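Local coordinates for protein thiamine monophosphate kinase (Aquifex aeolicus, PDB 1VQV) that catalyses the ATP-dependent phosphorylation of thiamine monophosphate to thiamine diphosphate, the active form of vitamin B1, at residues L78-P89 / S123-G134; S231-L240 / N250-G258. All coordinates share one frame; numbering follows the deposited sequence.

Interaction 1: L78-P89 / S123-G134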
loop_
_atom_site.group_PDB
_atom_site.type_symbol
_atom_site.label_atom_id
_atom_site.label_comp_id
_atom_site.label_asym_id
_atom_site.label_seq_id
_atom_site.Cartn_x
_atom_site.Cartn_y
_atom_site.Cartn_z
ATOM N N LEU B 78 -12.821 4.120 -12.429
ATOM C CA LEU B 78 -13.395 4.843 -11.304
ATOM C C LEU B 78 -12.842 4.280 -9.985
ATOM O O LEU B 78 -12.707 3.066 -9.831
ATOM C CB LEU B 78 -14.928 4.746 -11.335
ATOM C CG LEU B 78 -15.664 5.645 -12.333
ATOM C CD1 LEU B 78 -17.152 5.416 -12.240
ATOM C CD2 LEU B 78 -15.343 7.098 -12.034
ATOM N N PRO B 79 -12.488 5.163 -9.033
ATOM C CA PRO B 79 -11.942 4.793 -7.717
ATOM C C PRO B 79 -12.988 4.118 -6.839
ATOM O O PRO B 79 -14.058 4.672 -6.616
ATOM C CB PRO B 79 -11.494 6.134 -7.143
ATOM C CG PRO B 79 -12.510 7.079 -7.702
ATOM C CD PRO B 79 -12.618 6.628 -9.146
ATOM N N LYS B 80 -12.667 2.927 -6.335
ATOM C CA LYS B 80 -13.585 2.171 -5.488
ATOM C C LYS B 80 -13.139 1.987 -4.036
ATOM O O LYS B 80 -13.815 2.457 -3.118
ATOM C CB LYS B 80 -13.870 0.807 -6.119
ATOM C CG LYS B 80 -14.672 0.879 -7.434
ATOM C CD LYS B 80 -16.119 1.346 -7.188
ATOM C CE LYS B 80 -16.900 0.307 -6.390
ATOM N NZ LYS B 80 -18.214 0.831 -5.912
ATOM N N TRP B 81 -12.002 1.331 -3.815
ATOM C CA TRP B 81 -11.537 1.082 -2.439
ATOM C C TRP B 81 -10.138 1.599 -2.143
ATOM O O TRP B 81 -9.282 1.646 -3.018
ATOM C CB TRP B 81 -11.595 -0.424 -2.127
ATOM C CG TRP B 81 -12.919 -1.027 -2.439
ATOM C CD1 TRP B 81 -14.092 -0.824 -1.766
ATOM C CD2 TRP B 81 -13.245 -1.798 -3.593
ATOM N NE1 TRP B 81 -15.134 -1.410 -2.442
ATOM C CE2 TRP B 81 -14.644 -2.016 -3.569
ATOM C CE3 TRP B 81 -12.490 -2.324 -4.659
ATOM C CZ2 TRP B 81 -15.307 -2.732 -4.569
ATOM C CZ3 TRP B 81 -13.147 -3.034 -5.654
ATOM C CH2 TRP B 81 -14.545 -3.232 -5.601
ATOM N N ALA B 82 -9.905 1.958 -0.887
ATOM C CA ALA B 82 -8.611 2.477 -0.487
ATOM C C ALA B 82 -8.106 1.951 0.859
ATOM O O ALA B 82 -8.879 1.769 1.805
ATOM C CB ALA B 82 -8.669 3.988 -0.454
ATOM N N LEU B 83 -6.801 1.700 0.918
ATOM C CA LEU B 83 -6.113 1.240 2.127
ATOM C C LEU B 83 -5.070 2.310 2.479
ATOM O O LEU B 83 -4.172 2.607 1.677
ATOM C CB LEU B 83 -5.385 -0.092 1.891
ATOM C CG LEU B 83 -6.168 -1.391 1.755
ATOM C CD1 LEU B 83 -5.202 -2.538 1.620
ATOM C CD2 LEU B 83 -7.029 -1.595 2.976
ATOM N N ILE B 84 -5.185 2.886 3.672
ATOM C CA ILE B 84 -4.252 3.920 4.081
ATOM C C ILE B 84 -3.359 3.504 5.233
ATOM O O ILE B 84 -3.822 3.239 6.340
ATOM C CB ILE B 84 -4.992 5.210 4.455
ATOM C CG1 ILE B 84 -5.719 5.742 3.219
ATOM C CG2 ILE B 84 -4.009 6.231 5.007
ATOM C CD1 ILE B 84 -6.415 7.045 3.422
ATOM N N SER B 85 -2.065 3.473 4.946
ATOM C CA SER B 85 -1.056 3.083 5.908
ATOM C C SER B 85 -0.308 4.325 6.409
ATOM O O SER B 85 0.212 5.116 5.618
ATOM C CB SER B 85 -0.096 2.088 5.239
ATOM O OG SER B 85 0.810 1.515 6.158
ATOM N N LEU B 86 -0.263 4.501 7.726
ATOM C CA LEU B 86 0.412 5.661 8.288
ATOM C C LEU B 86 1.597 5.354 9.187
ATOM O O LEU B 86 1.515 4.505 10.072
ATOM C CB LEU B 86 -0.580 6.524 9.072
ATOM C CG LEU B 86 -1.671 7.256 8.292
ATOM C CD1 LEU B 86 -2.449 8.116 9.259
ATOM C CD2 LEU B 86 -1.050 8.125 7.193
ATOM N N ASN B 87 2.702 6.052 8.925
ATOM C CA ASN B 87 3.926 5.955 9.715
ATOM C C ASN B 87 3.918 7.268 10.494
ATOM O O ASN B 87 4.212 8.321 9.935
ATOM C CB ASN B 87 5.164 5.929 8.817
ATOM C CG ASN B 87 5.385 4.594 8.145
ATOM O OD1 ASN B 87 6.363 4.421 7.418
ATOM N ND2 ASN B 87 4.487 3.639 8.381
ATOM N N LEU B 88 3.588 7.215 11.778
ATOM C CA LEU B 88 3.510 8.433 12.571
ATOM C C LEU B 88 4.462 8.502 13.759
ATOM O O LEU B 88 4.687 7.510 14.450
ATOM C CB LEU B 88 2.079 8.608 13.085
ATOM C CG LEU B 88 0.978 8.478 12.031
ATOM C CD1 LEU B 88 -0.368 8.155 12.682
ATOM C CD2 LEU B 88 0.913 9.751 11.242
ATOM N N PRO B 89 5.045 9.685 14.009
ATOM C CA PRO B 89 5.966 9.852 15.144
ATOM C C PRO B 89 5.092 9.826 16.408
ATOM O O PRO B 89 4.070 10.515 16.471
ATOM C CB PRO B 89 6.574 11.234 14.898
ATOM C CG PRO B 89 6.457 11.411 13.408
ATOM C CD PRO B 89 5.094 10.856 13.114
ATOM N N SER B 123 7.146 5.912 13.824
ATOM C CA SER B 123 8.165 6.313 12.876
ATOM C C SER B 123 8.789 7.641 13.251
ATOM O O SER B 123 8.138 8.525 13.813
ATOM C CB SER B 123 7.546 6.420 11.481
ATOM O OG SER B 123 8.114 5.473 10.584
ATOM N N GLU B 124 10.056 7.807 12.923
ATOM C CA GLU B 124 10.711 9.058 13.256
ATOM C C GLU B 124 10.005 10.209 12.513
ATOM O O GLU B 124 9.876 11.312 13.049
ATOM C CB GLU B 124 12.201 8.969 12.893
ATOM C CG GLU B 124 13.067 10.092 13.476
ATOM C CD GLU B 124 13.257 10.004 14.998
ATOM O OE1 GLU B 124 14.073 9.166 15.468
ATOM O OE2 GLU B 124 12.579 10.781 15.718
ATOM N N LYS B 125 9.526 9.941 11.296
ATOM C CA LYS B 125 8.831 10.961 10.489
ATOM C C LYS B 125 7.494 10.483 9.855
ATOM O O LYS B 125 7.234 9.275 9.726
ATOM C CB LYS B 125 9.770 11.484 9.388
ATOM C CG LYS B 125 10.852 12.452 9.867
ATOM C CD LYS B 125 10.228 13.707 10.457
ATOM C CE LYS B 125 11.272 14.730 10.911
ATOM N NZ LYS B 125 12.109 15.248 9.790
ATOM N N ILE B 126 6.649 11.434 9.460
ATOM C CA ILE B 126 5.360 11.095 8.865
ATOM C C ILE B 126 5.502 10.515 7.456
ATOM O O ILE B 126 6.020 11.159 6.541
ATOM C CB ILE B 126 4.412 12.320 8.814
ATOM C CG1 ILE B 126 4.182 12.861 10.227
ATOM C CG2 ILE B 126 3.076 11.920 8.202
ATOM C CD1 ILE B 126 3.454 14.223 10.296
ATOM N N GLY B 127 5.061 9.273 7.307
ATOM C CA GLY B 127 5.113 8.611 6.022
ATOM C C GLY B 127 3.692 8.200 5.697
ATOM O O GLY B 127 3.071 7.485 6.476
ATOM N N ILE B 128 3.169 8.670 4.567
ATOM C CA ILE B 128 1.817 8.331 4.162
ATOM C C ILE B 128 1.892 7.445 2.933
ATOM O O ILE B 128 2.488 7.816 1.929
ATOM C CB ILE B 128 0.981 9.589 3.845
ATOM C CG1 ILE B 128 1.012 10.548 5.033
ATOM C CG2 ILE B 128 -0.456 9.194 3.585
ATOM C CD1 ILE B 128 0.219 11.805 4.831
ATOM N N SER B 129 1.290 6.266 3.027
ATOM C CA SER B 129 1.297 5.311 1.934
ATOM C C SER B 129 -0.140 4.895 1.661
ATOM O O SER B 129 -0.790 4.290 2.509
ATOM C CB SER B 129 2.158 4.102 2.317
ATOM O OG SER B 129 2.246 3.159 1.269
ATOM N N VAL B 130 -0.629 5.218 0.471
ATOM C CA VAL B 130 -2.005 4.923 0.100
ATOM C C VAL B 130 -2.127 3.870 -0.995
ATOM O O VAL B 130 -1.293 3.778 -1.908
ATOM C CB VAL B 130 -2.716 6.202 -0.383
ATOM C CG1 VAL B 130 -4.021 6.385 0.354
ATOM C CG2 VAL B 130 -1.806 7.398 -0.192
ATOM N N PHE B 131 -3.193 3.089 -0.898
ATOM C CA PHE B 131 -3.464 2.029 -1.851
ATOM C C PHE B 131 -4.875 2.220 -2.352
ATOM O O PHE B 131 -5.799 2.408 -1.571
ATOM C CB PHE B 131 -3.326 0.675 -1.151
ATOM C CG PHE B 131 -3.768 -0.514 -1.974
ATOM C CD1 PHE B 131 -3.133 -0.837 -3.181
ATOM C CD2 PHE B 131 -4.766 -1.367 -1.489
ATOM C CE1 PHE B 131 -3.482 -1.999 -3.885
ATOM C CE2 PHE B 131 -5.121 -2.527 -2.180
ATOM C CZ PHE B 131 -4.480 -2.847 -3.378
ATOM N N LEU B 132 -5.047 2.151 -3.660
ATOM C CA LEU B 132 -6.363 2.340 -4.216
ATOM C C LEU B 132 -6.695 1.361 -5.310
ATOM O O LEU B 132 -5.889 1.103 -6.204
ATOM C CB LEU B 132 -6.483 3.749 -4.760
ATOM C CG LEU B 132 -7.817 4.110 -5.398
ATOM C CD1 LEU B 132 -8.912 4.109 -4.365
ATOM C CD2 LEU B 132 -7.697 5.478 -6.019
ATOM N N VAL B 133 -7.902 0.824 -5.231
ATOM C CA VAL B 133 -8.368 -0.102 -6.233
ATOM C C VAL B 133 -9.524 0.532 -6.981
ATOM O O VAL B 133 -10.420 1.107 -6.361
ATOM C CB VAL B 133 -8.851 -1.391 -5.615
ATOM C CG1 VAL B 133 -9.287 -2.338 -6.718
ATOM C CG2 VAL B 133 -7.751 -1.996 -4.769
ATOM N N GLY B 134 -9.493 0.433 -8.311
ATOM C CA GLY B 134 -10.552 0.998 -9.137
ATOM C C GLY B 134 -10.932 0.108 -10.313
ATOM O O GLY B 134 -10.076 -0.492 -10.951
#

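Interaction 2: S231-L240 / N250-G258. With PO4 (phosphate ion), chain E.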
loop_
_atom_site.group_PDB
_atom_site.type_symbol
_atom_site.label_atom_id
_atom_site.label_comp_id
_atom_site.label_asym_id
_atom_site.label_seq_id
_atom_site.Cartn_x
_atom_site.Cartn_y
_atom_site.Cartn_z
ATOM N N SER B 231 4.309 25.063 -28.468
ATOM C CA SER B 231 4.418 25.804 -27.213
ATOM C C SER B 231 3.346 26.859 -26.985
ATOM O O SER B 231 2.947 27.079 -25.844
ATOM C CB SER B 231 5.787 26.474 -27.121
ATOM O OG SER B 231 5.824 27.632 -27.931
ATOM N N GLU B 232 2.886 27.511 -28.055
ATOM C CA GLU B 232 1.872 28.558 -27.932
ATOM C C GLU B 232 0.424 28.059 -27.936
ATOM O O GLU B 232 -0.525 28.832 -28.126
ATOM C CB GLU B 232 2.085 29.637 -29.011
ATOM C CG GLU B 232 2.034 29.176 -30.483
ATOM C CD GLU B 232 0.674 29.435 -31.152
ATOM O OE1 GLU B 232 0.067 30.516 -30.897
ATOM O OE2 GLU B 232 0.225 28.566 -31.941
ATOM N N LYS B 233 0.272 26.760 -27.701
ATOM C CA LYS B 233 -1.026 26.104 -27.631
ATOM C C LYS B 233 -1.209 25.640 -26.186
ATOM O O LYS B 233 -2.327 25.430 -25.719
ATOM C CB LYS B 233 -1.046 24.906 -28.568
ATOM C CG LYS B 233 -1.658 25.191 -29.911
ATOM C CD LYS B 233 -1.399 24.023 -30.852
ATOM C CE LYS B 233 -2.489 23.883 -31.921
ATOM N NZ LYS B 233 -2.320 22.594 -32.664
ATOM N N LEU B 234 -0.080 25.486 -25.498
ATOM C CA LEU B 234 -0.016 25.063 -24.104
ATOM C C LEU B 234 -0.900 25.944 -23.228
ATOM O O LEU B 234 -0.759 27.169 -23.220
ATOM C CB LEU B 234 1.442 25.116 -23.632
ATOM C CG LEU B 234 2.277 23.825 -23.641
ATOM C CD1 LEU B 234 1.948 22.967 -24.835
ATOM C CD2 LEU B 234 3.753 24.176 -23.626
ATOM N N PRO B 235 -1.835 25.322 -22.488
ATOM C CA PRO B 235 -2.783 25.994 -21.588
ATOM C C PRO B 235 -2.110 26.599 -20.370
ATOM O O PRO B 235 -1.604 25.897 -19.494
ATOM C CB PRO B 235 -3.763 24.886 -21.229
ATOM C CG PRO B 235 -2.892 23.670 -21.251
ATOM C CD PRO B 235 -2.046 23.865 -22.479
ATOM N N LEU B 236 -2.122 27.921 -20.336
ATOM C CA LEU B 236 -1.506 28.668 -19.267
ATOM C C LEU B 236 -2.519 29.428 -18.452
ATOM O O LEU B 236 -3.340 30.167 -18.986
ATOM C CB LEU B 236 -0.500 29.640 -19.850
ATOM C CG LEU B 236 0.927 29.158 -20.114
ATOM C CD1 LEU B 236 0.975 27.775 -20.726
ATOM C CD2 LEU B 236 1.576 30.190 -21.000
ATOM N N SER B 237 -2.438 29.241 -17.142
ATOM C CA SER B 237 -3.344 29.897 -16.215
ATOM C C SER B 237 -2.920 31.328 -15.925
ATOM O O SER B 237 -1.747 31.687 -16.068
ATOM C CB SER B 237 -3.419 29.097 -14.912
ATOM O OG SER B 237 -2.951 29.850 -13.807
ATOM N N ASN B 238 -3.895 32.133 -15.513
ATOM C CA ASN B 238 -3.681 33.536 -15.179
ATOM C C ASN B 238 -2.723 33.783 -14.009
ATOM O O ASN B 238 -1.910 34.707 -14.066
ATOM C CB ASN B 238 -5.032 34.210 -14.921
ATOM C CG ASN B 238 -5.774 34.551 -16.218
ATOM O OD1 ASN B 238 -6.260 33.664 -16.949
ATOM N ND2 ASN B 238 -5.852 35.846 -16.518
ATOM N N GLU B 239 -2.809 32.977 -12.953
ATOM C CA GLU B 239 -1.909 33.159 -11.822
ATOM C C GLU B 239 -0.485 32.682 -12.130
ATOM O O GLU B 239 0.482 33.204 -11.571
ATOM C CB GLU B 239 -2.471 32.481 -10.567
ATOM C CG GLU B 239 -3.428 31.325 -10.804
ATOM C CD GLU B 239 -4.768 31.761 -11.367
ATOM O OE1 GLU B 239 -5.472 32.579 -10.731
ATOM O OE2 GLU B 239 -5.121 31.265 -12.452
ATOM N N LEU B 240 -0.351 31.709 -13.033
ATOM C CA LEU B 240 0.975 31.241 -13.407
ATOM C C LEU B 240 1.621 32.367 -14.207
ATOM O O LEU B 240 2.826 32.623 -14.104
ATOM C CB LEU B 240 0.926 29.969 -14.256
ATOM C CG LEU B 240 2.327 29.520 -14.709
ATOM C CD1 LEU B 240 3.202 29.320 -13.501
ATOM C CD2 LEU B 240 2.251 28.237 -15.506
ATOM N N ASN B 250 9.751 32.212 -17.110
ATOM C CA ASN B 250 9.048 31.880 -18.345
ATOM C C ASN B 250 7.917 30.895 -18.142
ATOM O O ASN B 250 8.137 29.708 -17.879
ATOM C CB ASN B 250 9.993 31.323 -19.411
ATOM C CG ASN B 250 9.264 30.999 -20.709
ATOM O OD1 ASN B 250 8.547 31.836 -21.264
ATOM N ND2 ASN B 250 9.434 29.780 -21.190
ATOM N N PRO B 251 6.677 31.378 -18.283
ATOM C CA PRO B 251 5.524 30.504 -18.106
ATOM C C PRO B 251 5.692 29.209 -18.865
ATOM O O PRO B 251 5.397 28.142 -18.331
ATOM C CB PRO B 251 4.361 31.354 -18.622
ATOM C CG PRO B 251 5.024 32.319 -19.574
ATOM C CD PRO B 251 6.273 32.683 -18.831
ATOM N N ILE B 252 6.203 29.288 -20.092
ATOM C CA ILE B 252 6.374 28.088 -20.908
ATOM C C ILE B 252 7.300 27.062 -20.273
ATOM O O ILE B 252 7.011 25.865 -20.266
ATOM C CB ILE B 252 6.894 28.440 -22.315
ATOM C CG1 ILE B 252 5.940 29.440 -22.980
ATOM C CG2 ILE B 252 6.994 27.172 -23.179
ATOM C CD1 ILE B 252 4.573 28.868 -23.293
ATOM N N GLU B 253 8.416 27.525 -19.734
ATOM C CA GLU B 253 9.366 26.620 -19.096
ATOM C C GLU B 253 8.639 25.852 -17.980
ATOM O O GLU B 253 9.016 24.736 -17.612
ATOM C CB GLU B 253 10.538 27.430 -18.542
ATOM C CG GLU B 253 11.801 26.638 -18.327
ATOM C CD GLU B 253 12.176 26.562 -16.857
ATOM O OE1 GLU B 253 12.172 27.632 -16.189
ATOM O OE2 GLU B 253 12.480 25.438 -16.375
ATOM N N TYR B 254 7.579 26.454 -17.453
ATOM C CA TYR B 254 6.801 25.817 -16.397
ATOM C C TYR B 254 5.799 24.825 -16.970
ATOM O O TYR B 254 5.552 23.774 -16.382
ATOM C CB TYR B 254 6.067 26.869 -15.553
ATOM C CG TYR B 254 6.912 27.449 -14.443
ATOM C CD1 TYR B 254 8.142 28.047 -14.724
ATOM C CD2 TYR B 254 6.496 27.378 -13.108
ATOM C CE1 TYR B 254 8.942 28.559 -13.711
ATOM C CE2 TYR B 254 7.289 27.887 -12.081
ATOM C CZ TYR B 254 8.513 28.476 -12.389
ATOM O OH TYR B 254 9.327 28.968 -11.389
ATOM N N ALA B 255 5.223 25.159 -18.120
ATOM C CA ALA B 255 4.257 24.275 -18.750
ATOM C C ALA B 255 4.939 23.011 -19.285
ATOM O O ALA B 255 4.383 21.914 -19.208
ATOM C CB ALA B 255 3.530 25.003 -19.879
ATOM N N LEU B 256 6.144 23.161 -19.820
ATOM C CA LEU B 256 6.864 22.019 -20.363
ATOM C C LEU B 256 7.558 21.208 -19.268
ATOM O O LEU B 256 7.630 19.974 -19.332
ATOM C CB LEU B 256 7.887 22.499 -21.401
ATOM C CG LEU B 256 7.269 23.179 -22.630
ATOM C CD1 LEU B 256 8.316 23.985 -23.383
ATOM C CD2 LEU B 256 6.633 22.121 -23.511
ATOM N N PHE B 257 8.067 21.891 -18.255
ATOM C CA PHE B 257 8.748 21.183 -17.186
ATOM C C PHE B 257 8.161 21.450 -15.813
ATOM O O PHE B 257 8.904 21.684 -14.866
ATOM C CB PHE B 257 10.228 21.557 -17.184
ATOM C CG PHE B 257 10.918 21.283 -18.483
ATOM C CD1 PHE B 257 10.960 22.254 -19.482
ATOM C CD2 PHE B 257 11.514 20.045 -18.714
ATOM C CE1 PHE B 257 11.589 21.999 -20.690
ATOM C CE2 PHE B 257 12.146 19.778 -19.919
ATOM C CZ PHE B 257 12.185 20.756 -20.913
ATOM N N GLY B 258 6.836 21.389 -15.699
ATOM C CA GLY B 258 6.197 21.658 -14.422
ATOM C C GLY B 258 6.074 20.485 -13.469
ATOM O O GLY B 258 5.515 20.616 -12.378
HETATM P P PO4 E . -7.615 30.375 -14.740
HETATM O O1 PO4 E . -7.243 31.347 -15.790
HETATM O O2 PO4 E . -8.186 29.165 -15.368
HETATM O O3 PO4 E . -6.420 30.003 -13.967
HETATM O O4 PO4 E . -8.614 30.987 -13.833
#

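Interaction 1: L78-P89 / S123-G134
The carbonyl oxygen of Val133 accepts two backbone bonds, from Lys80 N at 2.9 Å and from Trp81 N at 3.0 Å, both donors lying in the carbonyl plane. Two successive residues thus face a single one across the strands, a classic beta bulge, and beyond it the strands run antiparallel to Asn87. Leu83 with Phe131, Ser85 with Ser129 and Asn87 with Gly127 form hydrogen-bonded pairs; in the last, Gly127 N and Asn87 O are 2.9 Å apart. Beyond the regular pairing, loop residue Ser123 adds a weak bond from its N to Leu88 O.

On the face carrying Trp81, Leu83 and Phe131, CG1 of Val133 meets the indole edge 3.8 Å from Trp81 CE3, while CB of Lys80 covers one indole face. Phe131 has CG anti to its own nitrogen (chi1 172°), which lays the ring alongside Leu83; CB of Leu83 is in plane at the ring edge, and Leu83 CD1 lies 3.4 Å from Phe131 CD2. Over the other face, Ile84 and Val130 point the same way, as do Leu86 and Ile128, with Leu86 CD2 3.8 Å from Ile128 CG2. Near the end of the pairing, the side chains of Pro89 and Ile126 cross at about a right angle, Pro89 CD 3.6 Å from Ile126 CG1.

Helix 94-111 covers the Ile84 and Leu86 face, bringing Tyr101, an ATP-binding residue, onto Leu86, and Val130 touches magnesium-binding Asp43. On the other face, Phe131 stacks on Phe131 of the second subunit, and Ser129 OG is hydrogen-bonded to Ser129 OG of that chain. The backbone bonds therefore align an apolar face, roofed by a helix beside the nucleotide site, and a mixed one built into the dimer interface, consistent with the PurM-like N-terminal domain.

Interaction 2: S231-L240 / N250-G258
Pro251, first residue of helix 251-256, presents its ring to Leu236, whose CD2 lies 3.8 Å from Pro251 CB. Ile252 follows with CG1 anti to the carbonyl carbon (chi1 -56°), and a turn at chi2 (-67°) carries CD1 to the opposing loop, where it lies 3.5 Å from Ser231 O; its side chain crosses that of Leu236 at about a right angle. Two residues on, Tyr254 meets Leu240 obliquely, Leu240 CD1 standing 3.8 Å from ring atom CD2 of Tyr254; the phenol hydroxyl is bonded to Glu165, and Arg161 makes a cation-pi contact with the ring. The methyl of Ala255 touches two leucines, with its CB 3.8 Å from Leu234 CD2 and 3.9 Å from Leu236 CD1. Leu256 closes the row, its CD2 meeting Leu234 CD2 at 3.5 Å.

The contact is mostly apolar, leucine branches against the helix surface, and no hydrogen bond joins the two segments. Leu240 is delivered by the start of helix 238-246, where Ser237 is the N-cap and its OG accepts from Leu240 N at 3.3 Å and also bonds Asp159. With an alanine here, the N-H of Leu240 would probably lose its cap and Asp159 its hydroxyl mate, leaving the first turn less firmly set.

Helix 251-256 packs against the 231-240 segment and helix 212-222, whose Leu212 touches both Leu234 and Leu256, while Cys244 and Tyr243 of helix 238-246 lie against Pro251 and Tyr254. A salt bridge from Lys233 to Glu281 ties the 231-240 segment to strand 280-286.

Overall arrangement
After edge strand 38-46 and helix 57-73, the chain lays strand 77-88, then passes through helix 94-111 and strand 114-122, which returns parallel beside 77-88 in a beta-alpha-beta connection; interaction 1 closes this excursion when strand 127-136 pairs on the other flank of 77-88. It thereby completes the centre of the four-stranded sheet in the N-terminal part. Interaction 2 comes later and closes a much shorter loop, spanning the rest of helix 238-246, to join the segment following strand 226-229 with helix 251-256. The contacts are in series, neither nested nor crossed. The centres of interaction 1 and interaction 2 are about 32 Å apart, on opposite sides of the chain's centre.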